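Local atomic coordinates of cytochrome C-552 (Thiobacillus ferrooxidans, PDB entry 1H1O), a protein that carries two covalently bound hemes as a high-potential periplasmic cytochrome c of the c4 type and transfers electrons. Residues S54-Q58 with G154-N158; P88-S92 with R135-Q139; L148-H152 with A165-T169. One frame throughout, in Å; residues are numbered along the deposited sequence.

Contact 1 (S54-Q58 with G154-N158); sequences SRADQ and GTRVN. With HEM (protoporphyrin IX containing Fe), chain D.
R55 and R156 lay their guanidinium groups face to face, CZ over CZ, with centres 3.4 Å apart and planes turned by 18°. The two chains get there differently: R156 runs out straight from CG to NE, while R55 folds at chi2 (-143°) and again at chi3 (-86°), which brings its guanidinium flat against that of R156. The closeness of two like charges is probably eased by the heme propionates that each of them reaches. R55 NH2 donates to O2A of the chain D heme at 2.6 Å, meeting this propionate in the guanidinium plane, and R156 NH2 donates to a propionate of the other heme and to Y42 OH. D57 lies alongside R156, its CB 4.0 Å from R156 CB, and its OD1 caps the following helix through G60 N.

No direct hydrogen bond joins the two backbones; water does that work. One molecule accepts from A56 N at 2.6 Å, donates to T155 O at 2.7 Å and also accepts from V157 N. A second water accepts from Q58 N, with a weak link to T155 OG1.

Stacked arginines reaching propionates of both hemes mark the interface between the two cytochrome c domains of a diheme c4 cytochrome.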
loop_
_atom_site.group_PDB
_atom_site.type_symbol
_atom_site.label_atom_id
_atom_site.label_comp_id
_atom_site.label_asym_id
_atom_site.label_seq_id
_atom_site.Cartn_x
_atom_site.Cartn_y
_atom_site.Cartn_z
ATOM N N SER A 54 2.608 15.974 3.223
ATOM C CA SER A 54 1.894 15.961 1.949
ATOM C C SER A 54 0.910 14.782 1.936
ATOM O O SER A 54 -0.171 14.883 1.352
ATOM C CB SER A 54 2.865 15.905 0.755
ATOM O OG SER A 54 3.778 14.830 0.841
ATOM N N ARG A 55 1.268 13.659 2.558
ATOM C CA ARG A 55 0.303 12.562 2.627
ATOM C C ARG A 55 -0.394 12.821 3.946
ATOM O O ARG A 55 0.172 12.593 5.013
ATOM C CB ARG A 55 0.930 11.165 2.671
ATOM C CG ARG A 55 -0.151 10.141 2.301
ATOM C CD ARG A 55 -0.122 8.808 3.034
ATOM N NE ARG A 55 0.766 7.850 2.407
ATOM C CZ ARG A 55 0.568 6.536 2.382
ATOM N NH1 ARG A 55 -0.506 5.996 2.946
ATOM N NH2 ARG A 55 1.468 5.760 1.794
ATOM N N ALA A 56 -1.626 13.292 3.869
ATOM C CA ALA A 56 -2.359 13.641 5.065
ATOM C C ALA A 56 -3.591 12.809 5.356
ATOM O O ALA A 56 -4.508 13.290 6.015
ATOM C CB ALA A 56 -2.738 15.134 5.003
ATOM N N ASP A 57 -3.657 11.578 4.863
ATOM C CA ASP A 57 -4.830 10.780 5.192
ATOM C C ASP A 57 -4.764 10.516 6.701
ATOM O O ASP A 57 -3.687 10.491 7.285
ATOM C CB ASP A 57 -4.835 9.462 4.414
ATOM C CG ASP A 57 -3.514 8.735 4.491
ATOM O OD1 ASP A 57 -3.186 8.177 5.558
ATOM O OD2 ASP A 57 -2.800 8.729 3.475
ATOM N N GLN A 58 -5.921 10.329 7.318
ATOM C CA GLN A 58 -6.025 10.103 8.757
ATOM C C GLN A 58 -4.979 9.219 9.430
ATOM O O GLN A 58 -4.272 9.687 10.313
ATOM C CB GLN A 58 -7.400 9.555 9.092
ATOM C CG GLN A 58 -7.751 9.697 10.545
ATOM C CD GLN A 58 -9.048 9.018 10.865
ATOM O OE1 GLN A 58 -9.074 7.825 11.158
ATOM N NE2 GLN A 58 -10.142 9.764 10.792
ATOM N N GLY A 154 -10.241 11.272 -1.371
ATOM C CA GLY A 154 -9.447 12.441 -1.705
ATOM C C GLY A 154 -8.620 12.826 -0.482
ATOM O O GLY A 154 -7.833 13.776 -0.514
ATOM N N THR A 155 -8.776 12.085 0.613
ATOM C CA THR A 155 -8.017 12.412 1.813
ATOM C C THR A 155 -6.542 12.029 1.648
ATOM O O THR A 155 -5.659 12.611 2.289
ATOM C CB THR A 155 -8.677 11.789 3.069
ATOM O OG1 THR A 155 -8.883 10.384 2.878
ATOM C CG2 THR A 155 -10.037 12.447 3.298
ATOM N N ARG A 156 -6.273 11.038 0.802
ATOM C CA ARG A 156 -4.899 10.715 0.487
ATOM C C ARG A 156 -4.805 11.322 -0.905
ATOM O O ARG A 156 -5.431 10.834 -1.853
ATOM C CB ARG A 156 -4.623 9.216 0.425
ATOM C CG ARG A 156 -3.170 8.974 0.029
ATOM C CD ARG A 156 -2.762 7.524 0.095
ATOM N NE ARG A 156 -1.485 7.332 -0.575
ATOM C CZ ARG A 156 -0.837 6.178 -0.638
ATOM N NH1 ARG A 156 -1.344 5.101 -0.053
ATOM N NH2 ARG A 156 0.302 6.097 -1.320
ATOM N N VAL A 157 -4.048 12.407 -1.015
ATOM C CA VAL A 157 -3.919 13.124 -2.268
ATOM C C VAL A 157 -2.856 12.590 -3.209
ATOM O O VAL A 157 -1.662 12.547 -2.890
ATOM C CB VAL A 157 -3.636 14.620 -2.015
ATOM C CG1 VAL A 157 -3.457 15.343 -3.330
ATOM C CG2 VAL A 157 -4.776 15.248 -1.237
ATOM N N ASN A 158 -3.313 12.193 -4.385
ATOM C CA ASN A 158 -2.455 11.686 -5.442
ATOM C C ASN A 158 -3.280 11.776 -6.715
ATOM O O ASN A 158 -4.305 11.116 -6.859
ATOM C CB ASN A 158 -2.042 10.241 -5.175
ATOM C CG ASN A 158 -1.226 9.656 -6.311
ATOM O OD1 ASN A 158 -1.759 8.968 -7.188
ATOM N ND2 ASN A 158 0.076 9.945 -6.313
HETATM C CHA HEM D . 2.565 3.431 6.707
HETATM C CHB HEM D . 7.349 3.623 7.064
HETATM C CHC HEM D . 6.957 3.454 11.865
HETATM C CHD HEM D . 2.226 3.147 11.518
HETATM C C1A HEM D . 3.916 3.501 6.361
HETATM C C2A HEM D . 4.439 3.609 5.015
HETATM C C3A HEM D . 5.797 3.659 5.117
HETATM C C4A HEM D . 6.083 3.583 6.534
HETATM C CMA HEM D . 6.844 3.779 4.038
HETATM C CAA HEM D . 3.603 3.660 3.759
HETATM C CBA HEM D . 3.430 2.274 3.098
HETATM C CGA HEM D . 2.628 2.260 1.932
HETATM O O1A HEM D . 2.333 1.095 1.487
HETATM O O2A HEM D . 2.212 3.286 1.355
HETATM C C1B HEM D . 7.650 3.594 8.412
HETATM C C2B HEM D . 8.999 3.686 8.917
HETATM C C3B HEM D . 8.896 3.668 10.276
HETATM C C4B HEM D . 7.482 3.528 10.581
HETATM C CMB HEM D . 10.226 3.803 8.031
HETATM C CAB HEM D . 9.977 3.778 11.321
HETATM C CBB HEM D . 10.782 5.107 11.286
HETATM C C1C HEM D . 5.642 3.343 12.198
HETATM C C2C HEM D . 5.136 3.275 13.547
HETATM C C3C HEM D . 3.786 3.198 13.424
HETATM C C4C HEM D . 3.491 3.204 12.036
HETATM C CMC HEM D . 6.019 3.308 14.765
HETATM C CAC HEM D . 2.705 3.129 14.516
HETATM C CBC HEM D . 2.759 4.315 15.525
HETATM C C1D HEM D . 1.892 3.190 10.172
HETATM C C2D HEM D . 0.526 3.166 9.689
HETATM C C3D HEM D . 0.628 3.274 8.351
HETATM C C4D HEM D . 2.050 3.327 8.014
HETATM C CMD HEM D . -0.692 3.073 10.577
HETATM C CAD HEM D . -0.452 3.363 7.328
HETATM C CBD HEM D . -0.968 4.890 7.455
HETATM C CGD HEM D . -1.617 5.440 6.340
HETATM O O1D HEM D . -2.654 4.894 5.919
HETATM O O2D HEM D . -1.200 6.497 5.784
HETATM N NA HEM D . 4.922 3.485 7.272
HETATM N NB HEM D . 6.725 3.496 9.433
HETATM N NC HEM D . 4.610 3.293 11.278
HETATM N ND HEM D . 2.797 3.283 9.146
HETATM FE FE HEM D . 4.755 3.358 9.292
HETATM O O HOH W 1 -3.185 13.586 1.802
HETATM O O HOH W 2 -8.351 10.465 6.194
#

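Contact 2 (P88-S92 with R135-Q139). With HEM (protoporphyrin IX containing Fe), chain C.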
loop_
_atom_site.group_PDB
_atom_site.type_symbol
_atom_site.label_atom_id
_atom_site.label_comp_id
_atom_site.label_asym_id
_atom_site.label_seq_id
_atom_site.Cartn_x
_atom_site.Cartn_y
_atom_site.Cartn_z
ATOM N N PRO A 88 10.911 -12.558 4.131
ATOM C CA PRO A 88 10.275 -12.671 2.814
ATOM C C PRO A 88 9.483 -11.405 2.513
ATOM O O PRO A 88 8.912 -10.799 3.424
ATOM C CB PRO A 88 9.339 -13.877 2.973
ATOM C CG PRO A 88 9.747 -14.525 4.290
ATOM C CD PRO A 88 10.193 -13.371 5.124
ATOM N N PRO A 89 9.454 -10.976 1.236
ATOM C CA PRO A 89 8.700 -9.771 0.872
ATOM C C PRO A 89 7.262 -9.951 1.349
ATOM O O PRO A 89 6.833 -11.078 1.576
ATOM C CB PRO A 89 8.819 -9.726 -0.649
ATOM C CG PRO A 89 9.091 -11.177 -1.029
ATOM C CD PRO A 89 10.059 -11.593 0.046
ATOM N N MET A 90 6.526 -8.855 1.507
ATOM C CA MET A 90 5.149 -8.934 1.990
ATOM C C MET A 90 4.369 -10.062 1.324
ATOM O O MET A 90 4.278 -10.137 0.097
ATOM C CB MET A 90 4.433 -7.606 1.783
ATOM C CG MET A 90 4.288 -7.201 0.352
ATOM S SD MET A 90 3.598 -5.556 0.292
ATOM C CE MET A 90 5.034 -4.548 0.823
ATOM N N GLN A 91 3.809 -10.936 2.156
ATOM C CA GLN A 91 3.062 -12.088 1.678
ATOM C C GLN A 91 1.705 -12.206 2.326
ATOM O O GLN A 91 1.467 -11.683 3.406
ATOM C CB GLN A 91 3.788 -13.388 2.009
ATOM C CG GLN A 91 5.152 -13.593 1.420
ATOM C CD GLN A 91 5.557 -15.041 1.556
ATOM O OE1 GLN A 91 5.290 -15.665 2.580
ATOM N NE2 GLN A 91 6.197 -15.589 0.527
ATOM N N SER A 92 0.823 -12.938 1.665
ATOM C CA SER A 92 -0.495 -13.169 2.211
ATOM C C SER A 92 -0.295 -13.801 3.584
ATOM O O SER A 92 0.630 -14.592 3.787
ATOM C CB SER A 92 -1.277 -14.130 1.317
ATOM O OG SER A 92 -2.419 -14.614 2.004
ATOM N N ARG A 135 4.192 -1.907 -4.809
ATOM C CA ARG A 135 3.844 -3.305 -4.906
ATOM C C ARG A 135 2.549 -3.359 -4.120
ATOM O O ARG A 135 2.408 -2.676 -3.107
ATOM C CB ARG A 135 4.892 -4.159 -4.206
ATOM C CG ARG A 135 4.469 -5.594 -4.025
ATOM C CD ARG A 135 5.351 -6.300 -3.024
ATOM N NE ARG A 135 5.048 -7.729 -2.950
ATOM C CZ ARG A 135 5.719 -8.667 -3.613
ATOM N NH1 ARG A 135 6.735 -8.330 -4.403
ATOM N NH2 ARG A 135 5.381 -9.940 -3.476
ATOM N N LEU A 136 1.596 -4.142 -4.593
ATOM C CA LEU A 136 0.341 -4.285 -3.887
ATOM C C LEU A 136 0.211 -5.759 -3.541
ATOM O O LEU A 136 -0.542 -6.139 -2.642
ATOM C CB LEU A 136 -0.819 -3.837 -4.776
ATOM C CG LEU A 136 -0.750 -2.360 -5.159
ATOM C CD1 LEU A 136 -1.927 -2.005 -6.042
ATOM C CD2 LEU A 136 -0.760 -1.514 -3.895
ATOM N N ALA A 137 0.942 -6.587 -4.276
ATOM C CA ALA A 137 0.923 -8.029 -4.058
ATOM C C ALA A 137 1.409 -8.379 -2.642
ATOM O O ALA A 137 2.547 -8.098 -2.279
ATOM C CB ALA A 137 1.800 -8.708 -5.087
ATOM N N GLY A 138 0.541 -8.983 -1.843
ATOM C CA GLY A 138 0.945 -9.358 -0.502
ATOM C C GLY A 138 0.613 -8.318 0.549
ATOM O O GLY A 138 0.791 -8.555 1.740
ATOM N N GLN A 139 0.142 -7.159 0.110
ATOM C CA GLN A 139 -0.222 -6.104 1.036
ATOM C C GLN A 139 -1.441 -6.569 1.828
ATOM O O GLN A 139 -2.198 -7.435 1.375
ATOM C CB GLN A 139 -0.541 -4.820 0.278
ATOM C CG GLN A 139 -0.735 -3.601 1.173
ATOM C CD GLN A 139 0.354 -3.498 2.229
ATOM O OE1 GLN A 139 0.278 -4.139 3.282
ATOM N NE2 GLN A 139 1.381 -2.709 1.943
HETATM C CHA HEM C . -0.909 3.376 -5.069
HETATM C CHB HEM C . -4.632 0.475 -5.866
HETATM C CHC HEM C . -4.426 1.618 -10.543
HETATM C CHD HEM C . -0.695 4.454 -9.735
HETATM C C1A HEM C . -1.952 2.474 -4.863
HETATM C C2A HEM C . -2.338 1.928 -3.580
HETATM C C3A HEM C . -3.382 1.099 -3.788
HETATM C C4A HEM C . -3.636 1.158 -5.226
HETATM C CMA HEM C . -4.166 0.278 -2.807
HETATM C CAA HEM C . -1.674 2.261 -2.289
HETATM C CBA HEM C . -0.444 1.412 -2.003
HETATM C CGA HEM C . 0.083 1.575 -0.730
HETATM O O1A HEM C . 0.999 0.758 -0.423
HETATM O O2A HEM C . -0.276 2.454 0.060
HETATM C C1B HEM C . -4.891 0.548 -7.221
HETATM C C2B HEM C . -5.979 -0.154 -7.851
HETATM C C3B HEM C . -5.931 0.202 -9.162
HETATM C C4B HEM C . -4.804 1.071 -9.330
HETATM C CMB HEM C . -6.943 -1.051 -7.109
HETATM C CAB HEM C . -6.831 -0.162 -10.289
HETATM C CBB HEM C . -8.342 0.101 -9.998
HETATM C C1C HEM C . -3.393 2.469 -10.743
HETATM C C2C HEM C . -3.025 3.037 -12.017
HETATM C C3C HEM C . -1.976 3.853 -11.750
HETATM C C4C HEM C . -1.702 3.760 -10.364
HETATM C CMC HEM C . -3.749 2.726 -13.313
HETATM C CAC HEM C . -1.163 4.770 -12.691
HETATM C CBC HEM C . -2.052 5.735 -13.538
HETATM C C1D HEM C . -0.409 4.415 -8.384
HETATM C C2D HEM C . 0.658 5.189 -7.761
HETATM C C3D HEM C . 0.589 4.895 -6.462
HETATM C C4D HEM C . -0.518 3.925 -6.283
HETATM C CMD HEM C . 1.581 6.112 -8.498
HETATM C CAD HEM C . 1.429 5.416 -5.323
HETATM C CBD HEM C . 0.929 6.873 -4.915
HETATM C CGD HEM C . 1.864 7.587 -4.130
HETATM O O1D HEM C . 2.951 8.022 -4.653
HETATM O O2D HEM C . 1.636 7.808 -2.911
HETATM N NA HEM C . -2.742 2.003 -5.851
HETATM N NB HEM C . -4.174 1.302 -8.135
HETATM N NC HEM C . -2.561 2.921 -9.734
HETATM N ND HEM C . -1.108 3.653 -7.464
HETATM FE FE HEM C . -2.636 2.456 -7.814
HETATM O O HOH W 3 3.885 -11.730 -1.971
#
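M90 pushes its side chain into the turn L136-Q139, where it slides past R135 running in the opposite direction. Its CG is the main point of van der Waals contact, 3.4 Å from R135 NE and 3.3 Å from A137 O. With chi1 at 63° that CG stands between the backbone N and the carbonyl carbon, and the chain then carries SD on to Q139, whose backbone N lies 3.8 Å from the sulfur. P89 adds apolar cover: its CB sits over one face of the R135 guanidinium, 4.4 Å from CZ.

The polar contacts are indirect. R135 NE donates to A137 O at 2.6 Å, a bent bond (143°) that ties the arginine back onto the turn that follows it. A water accepts from R135 NH2 in the guanidinium plane at 2.8 Å and donates to M90 O, bridging the two segments. The same M90 O takes a nearly straight CA-H...O contact from G138 CA, 3.5 Å away. G138 has positive phi, and its lack of a side chain lets the two backbones come this close. Outside the pair, R34 donates from NH1 to G138 O and from its backbone N to Q139 OE1, while Q38 OE1 accepts from R135 N.

L136 packs its methyls on the chain C heme, and Q139 touches the other heme. What results is a type II beta turn, glycine in its third position, that touches both hemes through these two residues and is packed against the loop that links helix 73-85 to helix 100-109.

Contact 3 (L148-H152 with A165-T169). With ZN (zinc ion), chain H; HEM (protoporphyrin IX containing Fe), chain C.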
loop_
_atom_site.group_PDB
_atom_site.type_symbol
_atom_site.label_atom_id
_atom_site.label_comp_id
_atom_site.label_asym_id
_atom_site.label_seq_id
_atom_site.Cartn_x
_atom_site.Cartn_y
_atom_site.Cartn_z
ATOM N N LEU A 148 -7.696 2.663 -0.744
ATOM C CA LEU A 148 -8.597 2.933 -1.841
ATOM C C LEU A 148 -9.674 3.897 -1.342
ATOM O O LEU A 148 -10.136 4.767 -2.072
ATOM C CB LEU A 148 -9.202 1.627 -2.359
ATOM C CG LEU A 148 -8.173 0.818 -3.151
ATOM C CD1 LEU A 148 -8.785 -0.503 -3.602
ATOM C CD2 LEU A 148 -7.692 1.657 -4.349
ATOM N N THR A 149 -10.053 3.750 -0.080
ATOM C CA THR A 149 -11.052 4.627 0.508
ATOM C C THR A 149 -10.492 6.053 0.569
ATOM O O THR A 149 -11.174 7.021 0.217
ATOM C CB THR A 149 -11.407 4.149 1.913
ATOM O OG1 THR A 149 -11.884 2.802 1.831
ATOM C CG2 THR A 149 -12.498 5.030 2.534
ATOM N N TYR A 150 -9.243 6.174 1.013
ATOM C CA TYR A 150 -8.576 7.476 1.125
ATOM C C TYR A 150 -8.411 8.133 -0.252
ATOM O O TYR A 150 -8.520 9.349 -0.390
ATOM C CB TYR A 150 -7.194 7.306 1.763
ATOM C CG TYR A 150 -7.166 7.056 3.263
ATOM C CD1 TYR A 150 -6.137 6.306 3.823
ATOM C CD2 TYR A 150 -8.114 7.617 4.125
ATOM C CE1 TYR A 150 -6.036 6.117 5.187
ATOM C CE2 TYR A 150 -8.026 7.433 5.513
ATOM C CZ TYR A 150 -6.977 6.678 6.036
ATOM O OH TYR A 150 -6.828 6.454 7.391
ATOM N N PHE A 151 -8.120 7.321 -1.258
ATOM C CA PHE A 151 -7.954 7.816 -2.621
ATOM C C PHE A 151 -9.302 8.229 -3.199
ATOM O O PHE A 151 -9.420 9.251 -3.872
ATOM C CB PHE A 151 -7.342 6.734 -3.513
ATOM C CG PHE A 151 -5.878 6.520 -3.292
ATOM C CD1 PHE A 151 -4.996 7.593 -3.309
ATOM C CD2 PHE A 151 -5.364 5.242 -3.152
ATOM C CE1 PHE A 151 -3.617 7.390 -3.199
ATOM C CE2 PHE A 151 -3.978 5.038 -3.045
ATOM C CZ PHE A 151 -3.118 6.113 -3.072
ATOM N N HIS A 152 -10.308 7.405 -2.939
ATOM C CA HIS A 152 -11.655 7.658 -3.411
ATOM C C HIS A 152 -12.172 8.889 -2.685
ATOM O O HIS A 152 -12.855 9.724 -3.264
ATOM C CB HIS A 152 -12.532 6.458 -3.105
ATOM C CG HIS A 152 -13.915 6.574 -3.657
ATOM N ND1 HIS A 152 -14.193 6.447 -5.003
ATOM C CD2 HIS A 152 -15.093 6.842 -3.050
ATOM C CE1 HIS A 152 -15.487 6.630 -5.197
ATOM N NE2 HIS A 152 -16.054 6.870 -4.028
ATOM N N ALA A 165 -9.289 5.902 -8.427
ATOM C CA ALA A 165 -10.258 5.399 -7.458
ATOM C C ALA A 165 -11.645 6.029 -7.551
ATOM O O ALA A 165 -12.584 5.569 -6.915
ATOM C CB ALA A 165 -9.704 5.571 -6.053
ATOM N N LYS A 166 -11.765 7.070 -8.364
ATOM C CA LYS A 166 -13.025 7.786 -8.529
ATOM C C LYS A 166 -14.266 6.908 -8.650
ATOM O O LYS A 166 -15.274 7.164 -8.000
ATOM C CB LYS A 166 -12.939 8.700 -9.756
ATOM C CG LYS A 166 -14.233 9.404 -10.112
ATOM C CD LYS A 166 -14.180 9.986 -11.528
ATOM C CE LYS A 166 -13.028 10.980 -11.700
ATOM N NZ LYS A 166 -12.946 11.554 -13.085
ATOM N N ASN A 167 -14.195 5.874 -9.475
ATOM C CA ASN A 167 -15.340 5.007 -9.691
ATOM C C ASN A 167 -15.339 3.673 -8.968
ATOM O O ASN A 167 -16.276 2.901 -9.110
ATOM C CB ASN A 167 -15.500 4.746 -11.185
ATOM C CG ASN A 167 -15.566 6.014 -11.973
ATOM O OD1 ASN A 167 -14.913 6.149 -13.004
ATOM N ND2 ASN A 167 -16.350 6.960 -11.494
ATOM N N ILE A 168 -14.307 3.390 -8.195
ATOM C CA ILE A 168 -14.278 2.120 -7.496
ATOM C C ILE A 168 -15.272 2.126 -6.349
ATOM O O ILE A 168 -15.289 3.048 -5.533
ATOM C CB ILE A 168 -12.875 1.817 -6.941
ATOM C CG1 ILE A 168 -11.845 1.903 -8.071
ATOM C CG2 ILE A 168 -12.851 0.416 -6.324
ATOM C CD1 ILE A 168 -10.391 1.883 -7.586
ATOM N N THR A 169 -16.114 1.101 -6.298
ATOM C CA THR A 169 -17.084 0.986 -5.216
ATOM C C THR A 169 -16.418 0.219 -4.060
ATOM O O THR A 169 -15.371 -0.427 -4.235
ATOM C CB THR A 169 -18.319 0.176 -5.635
ATOM O OG1 THR A 169 -17.903 -1.168 -5.912
ATOM C CG2 THR A 169 -18.991 0.774 -6.885
HETATM ZN ZN ZN H . -18.083 7.838 -3.564
HETATM C CHA HEM C . -0.909 3.376 -5.069
HETATM C CHB HEM C . -4.632 0.475 -5.866
HETATM C CHC HEM C . -4.426 1.618 -10.543
HETATM C CHD HEM C . -0.695 4.454 -9.735
HETATM C C1A HEM C . -1.952 2.474 -4.863
HETATM C C2A HEM C . -2.338 1.928 -3.580
HETATM C C3A HEM C . -3.382 1.099 -3.788
HETATM C C4A HEM C . -3.636 1.158 -5.226
HETATM C CMA HEM C . -4.166 0.278 -2.807
HETATM C CAA HEM C . -1.674 2.261 -2.289
HETATM C CBA HEM C . -0.444 1.412 -2.003
HETATM C CGA HEM C . 0.083 1.575 -0.730
HETATM O O1A HEM C . 0.999 0.758 -0.423
HETATM O O2A HEM C . -0.276 2.454 0.060
HETATM C C1B HEM C . -4.891 0.548 -7.221
HETATM C C2B HEM C . -5.979 -0.154 -7.851
HETATM C C3B HEM C . -5.931 0.202 -9.162
HETATM C C4B HEM C . -4.804 1.071 -9.330
HETATM C CMB HEM C . -6.943 -1.051 -7.109
HETATM C CAB HEM C . -6.831 -0.162 -10.289
HETATM C CBB HEM C . -8.342 0.101 -9.998
HETATM C C1C HEM C . -3.393 2.469 -10.743
HETATM C C2C HEM C . -3.025 3.037 -12.017
HETATM C C3C HEM C . -1.976 3.853 -11.750
HETATM C C4C HEM C . -1.702 3.760 -10.364
HETATM C CMC HEM C . -3.749 2.726 -13.313
HETATM C CAC HEM C . -1.163 4.770 -12.691
HETATM C CBC HEM C . -2.052 5.735 -13.538
HETATM C C1D HEM C . -0.409 4.415 -8.384
HETATM C C2D HEM C . 0.658 5.189 -7.761
HETATM C C3D HEM C . 0.589 4.895 -6.462
HETATM C C4D HEM C . -0.518 3.925 -6.283
HETATM C CMD HEM C . 1.581 6.112 -8.498
HETATM C CAD HEM C . 1.429 5.416 -5.323
HETATM C CBD HEM C . 0.929 6.873 -4.915
HETATM C CGD HEM C . 1.864 7.587 -4.130
HETATM O O1D HEM C . 2.951 8.022 -4.653
HETATM O O2D HEM C . 1.636 7.808 -2.911
HETATM N NA HEM C . -2.742 2.003 -5.851
HETATM N NB HEM C . -4.174 1.302 -8.135
HETATM N NC HEM C . -2.561 2.921 -9.734
HETATM N ND HEM C . -1.108 3.653 -7.464
HETATM FE FE HEM C . -2.636 2.456 -7.814
#
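H152 ND1 donates to A165 O across the contact at 2.6 Å, a nearly straight bond (166°) with the oxygen close to the imidazole plane. Seen from the acceptor, the ring nitrogen comes in above the carbonyl plane, 38° out of it. The opposite face of that plane is used by I168 N, which closes the type I turn A165-I168, so one oxygen ties helix and turn together. Over one face of the imidazole lies I168 O. The other ring nitrogen, H152 NE2, binds a zinc ion at 2.3 Å; the metal probably polarises the ring and strengthens the ND1-H as a donor. With CG anti to the backbone N (chi1 -175°), the imidazole swings off the helix so that ND1 meets the turn and NE2 the metal.

Next to these polar groups the contact is apolar. A165 turns its methyl to the helix, and its CB meets F151 CB at 3.7 Å. Further along, L148 CD2 and I168 CD1 approach to 4.2 Å, tip to tip, and both also touch the chain C heme: L148 CD2 at the meso carbon CHB, I168 CD1 at CBB. F151 reaches the same heme with CE2, 3.6 Å from C2A, the pyrrole carbon lying at the edge of the phenyl ring.

Two methionines add to the packing: M161 of helix 159-165 touches L148 and F151, and M173 of helix 170-182 touches L148, H152 and I168. The contact thus clasps the C-terminal part of helix 141-153 to the loop between helix 159-165 and helix 170-182, alongside the second heme.

In the fold
Contacts 1 and 3 are neighbours, with centres about 12 Å apart, while contact 2 lies across the centre of the chain, about 22 Å from contact 1 and 21 Å from contact 3. Helix 141-153 connects contacts 1 and 3: it supplies 148-152 and runs directly into 154-158, and Y150 packs on D57 and R156, F151 on R156. Along the sequence contact 2 falls between the two segments of contact 1 and closes before contact 3 opens; contacts 1 and 3 interleave. Contact 1 joins the two heme-bearing halves directly, contact 2 packs the loop between helix 73-85 and helix 100-109 against the second half, and contact 3 lies wholly within that half, sharing the chain C heme with contact 2.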